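Local coordinates for adhesion and penetration protein autotransporter (Haemophilus influenzae, PDB 3SYJ) that promotes adherence to and invasion of host cells, is probably a serine protease, and self-associates between bacteria through its surface-displayed passenger domain, at residues D805-L811 against T852-K858. Numbering follows the deposited sequence.
Sequences DTTLQNL and TLTVNGK
Leu808 N donates a hydrogen bond to Thr854 O at 2.9 Å, and Thr854 N in turn donates one to Thr806 O at 3.0 Å with an almost straight N-H...O angle of 178°. With axes only 14° apart, strands 806-808 and 852-855 therefore pair in parallel. Before the strand, Asp805 OD1 accepts a hydrogen bond from Thr852 N (3.0 Å) from above its carboxylate plane, extending the pairing by a side chain. Beyond it, where both chains turn, Asn810 does likewise: chi1 of -51° turns its amide so that OD1 accepts a hydrogen bond from Lys858 N at 2.6 Å, in the amide plane on a lone pair. Leu811 N to Lys858 O (3.0 Å) then resumes backbone pairing around the corner. On the buried face, Thr806 CG2 presses tightly on Leu853 CD1 (3.5 Å), the two side chains lying alongside each other; the side chains of Leu811 and Val855 cross at about a right angle, CD2 to CG2 4.0 Å. Thr807 and Thr854 line the other face. Trp800 touches Thr806 and Leu808, and strand 875-881 flanks 852-855. Such stacked parallel rungs around an apolar interior characterise the right-handed beta-helix of autotransporter passenger domains, here its pertactin-like region.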
loop_
_atom_site.group_PDB
_atom_site.type_symbol
_atom_site.label_atom_id
_atom_site.label_comp_id
_atom_site.label_asym_id
_atom_site.label_seq_id
_atom_site.Cartn_x
_atom_site.Cartn_y
_atom_site.Cartn_z
ATOM N N ASP A 805 11.241 4.124 -11.645
ATOM C CA ASP A 805 11.425 5.571 -11.716
ATOM C C ASP A 805 11.510 6.157 -10.311
ATOM O O ASP A 805 10.755 5.769 -9.419
ATOM C CB ASP A 805 10.276 6.236 -12.481
ATOM C CG ASP A 805 10.453 6.162 -13.985
ATOM O OD1 ASP A 805 11.328 5.401 -14.450
ATOM O OD2 ASP A 805 9.715 6.871 -14.702
ATOM N N THR A 806 12.429 7.096 -10.122
ATOM C CA THR A 806 12.718 7.629 -8.796
ATOM C C THR A 806 13.037 9.112 -8.845
ATOM O O THR A 806 13.691 9.583 -9.775
ATOM C CB THR A 806 13.925 6.905 -8.158
ATOM O OG1 THR A 806 13.471 5.761 -7.430
ATOM C CG2 THR A 806 14.673 7.832 -7.211
ATOM N N THR A 807 12.590 9.843 -7.831
ATOM C CA THR A 807 12.926 11.254 -7.718
ATOM C C THR A 807 13.633 11.571 -6.407
ATOM O O THR A 807 13.220 11.128 -5.334
ATOM C CB THR A 807 11.682 12.139 -7.858
ATOM O OG1 THR A 807 11.057 11.868 -9.116
ATOM C CG2 THR A 807 12.059 13.612 -7.788
ATOM N N LEU A 808 14.687 12.324 -6.510
ATOM C CA LEU A 808 15.407 12.790 -5.358
ATOM C C LEU A 808 15.680 14.261 -5.516
ATOM O O LEU A 808 15.550 14.813 -6.568
ATOM C CB LEU A 808 16.728 12.045 -5.206
ATOM C CG LEU A 808 16.742 10.542 -5.183
ATOM C CD1 LEU A 808 18.108 10.042 -5.239
ATOM C CD2 LEU A 808 16.034 9.999 -3.995
ATOM N N GLN A 809 16.054 14.892 -4.438
ATOM C CA GLN A 809 16.421 16.266 -4.477
ATOM C C GLN A 809 17.898 16.511 -4.640
ATOM O O GLN A 809 18.367 16.779 -5.714
ATOM C CB GLN A 809 16.004 16.912 -3.178
ATOM C CG GLN A 809 15.967 18.389 -3.168
ATOM C CD GLN A 809 15.253 18.977 -4.317
ATOM O OE1 GLN A 809 14.263 18.470 -4.787
ATOM N NE2 GLN A 809 15.735 20.070 -4.759
ATOM N N ASN A 810 18.634 16.395 -3.562
ATOM C CA ASN A 810 20.069 16.335 -3.593
ATOM C C ASN A 810 20.539 14.912 -3.401
ATOM O O ASN A 810 19.915 14.145 -2.728
ATOM C CB ASN A 810 20.668 17.269 -2.554
ATOM C CG ASN A 810 20.103 18.674 -2.640
ATOM O OD1 ASN A 810 20.241 19.362 -3.626
ATOM N ND2 ASN A 810 19.477 19.091 -1.588
ATOM N N LEU A 811 21.637 14.580 -4.048
ATOM C CA LEU A 811 22.204 13.270 -4.009
ATOM C C LEU A 811 23.699 13.404 -4.033
ATOM O O LEU A 811 24.228 14.107 -4.830
ATOM C CB LEU A 811 21.735 12.476 -5.222
ATOM C CG LEU A 811 22.426 11.179 -5.597
ATOM C CD1 LEU A 811 22.248 10.187 -4.574
ATOM C CD2 LEU A 811 21.941 10.658 -6.923
ATOM N N THR A 852 14.195 5.940 -15.084
ATOM C CA THR A 852 14.813 7.254 -15.037
ATOM C C THR A 852 15.032 7.671 -13.589
ATOM O O THR A 852 14.121 7.599 -12.764
ATOM C CB THR A 852 13.936 8.317 -15.736
ATOM O OG1 THR A 852 13.781 7.984 -17.121
ATOM C CG2 THR A 852 14.562 9.700 -15.615
ATOM N N LEU A 853 16.248 8.095 -13.280
ATOM C CA LEU A 853 16.519 8.711 -11.997
ATOM C C LEU A 853 16.570 10.221 -12.186
ATOM O O LEU A 853 17.383 10.728 -12.955
ATOM C CB LEU A 853 17.835 8.196 -11.418
ATOM C CG LEU A 853 18.395 8.919 -10.190
ATOM C CD1 LEU A 853 17.383 8.965 -9.045
ATOM C CD2 LEU A 853 19.696 8.268 -9.743
ATOM N N THR A 854 15.690 10.933 -11.493
ATOM C CA THR A 854 15.655 12.386 -11.555
ATOM C C THR A 854 16.265 12.969 -10.290
ATOM O O THR A 854 15.875 12.596 -9.183
ATOM C CB THR A 854 14.205 12.901 -11.676
ATOM O OG1 THR A 854 13.603 12.383 -12.869
ATOM C CG2 THR A 854 14.174 14.425 -11.707
ATOM N N VAL A 855 17.222 13.881 -10.455
ATOM C CA VAL A 855 17.832 14.583 -9.326
ATOM C C VAL A 855 17.524 16.081 -9.371
ATOM O O VAL A 855 18.350 16.880 -9.813
ATOM C CB VAL A 855 19.355 14.388 -9.290
ATOM C CG1 VAL A 855 19.936 15.005 -8.022
ATOM C CG2 VAL A 855 19.701 12.908 -9.387
ATOM N N ASN A 856 16.336 16.449 -8.902
ATOM C CA ASN A 856 15.851 17.825 -8.971
ATOM C C ASN A 856 16.781 18.851 -8.336
ATOM O O ASN A 856 16.785 20.016 -8.725
ATOM C CB ASN A 856 14.464 17.931 -8.333
ATOM C CG ASN A 856 13.386 17.234 -9.151
ATOM O OD1 ASN A 856 12.527 16.539 -8.603
ATOM N ND2 ASN A 856 13.431 17.411 -10.470
ATOM N N GLY A 857 17.560 18.415 -7.355
ATOM C CA GLY A 857 18.431 19.314 -6.621
ATOM C C GLY A 857 19.863 19.187 -7.082
ATOM O O GLY A 857 20.117 19.023 -8.270
ATOM N N LYS A 858 20.801 19.256 -6.143
ATOM C CA LYS A 858 22.216 19.142 -6.478
ATOM C C LYS A 858 22.743 17.715 -6.381
ATOM O O LYS A 858 22.688 17.094 -5.320
ATOM C CB LYS A 858 23.066 20.060 -5.593
ATOM C CG LYS A 858 24.572 19.865 -5.779
ATOM C CD LYS A 858 25.380 20.725 -4.818
ATOM C CE LYS A 858 25.405 22.182 -5.256
ATOM N NZ LYS A 858 26.089 23.058 -4.255
#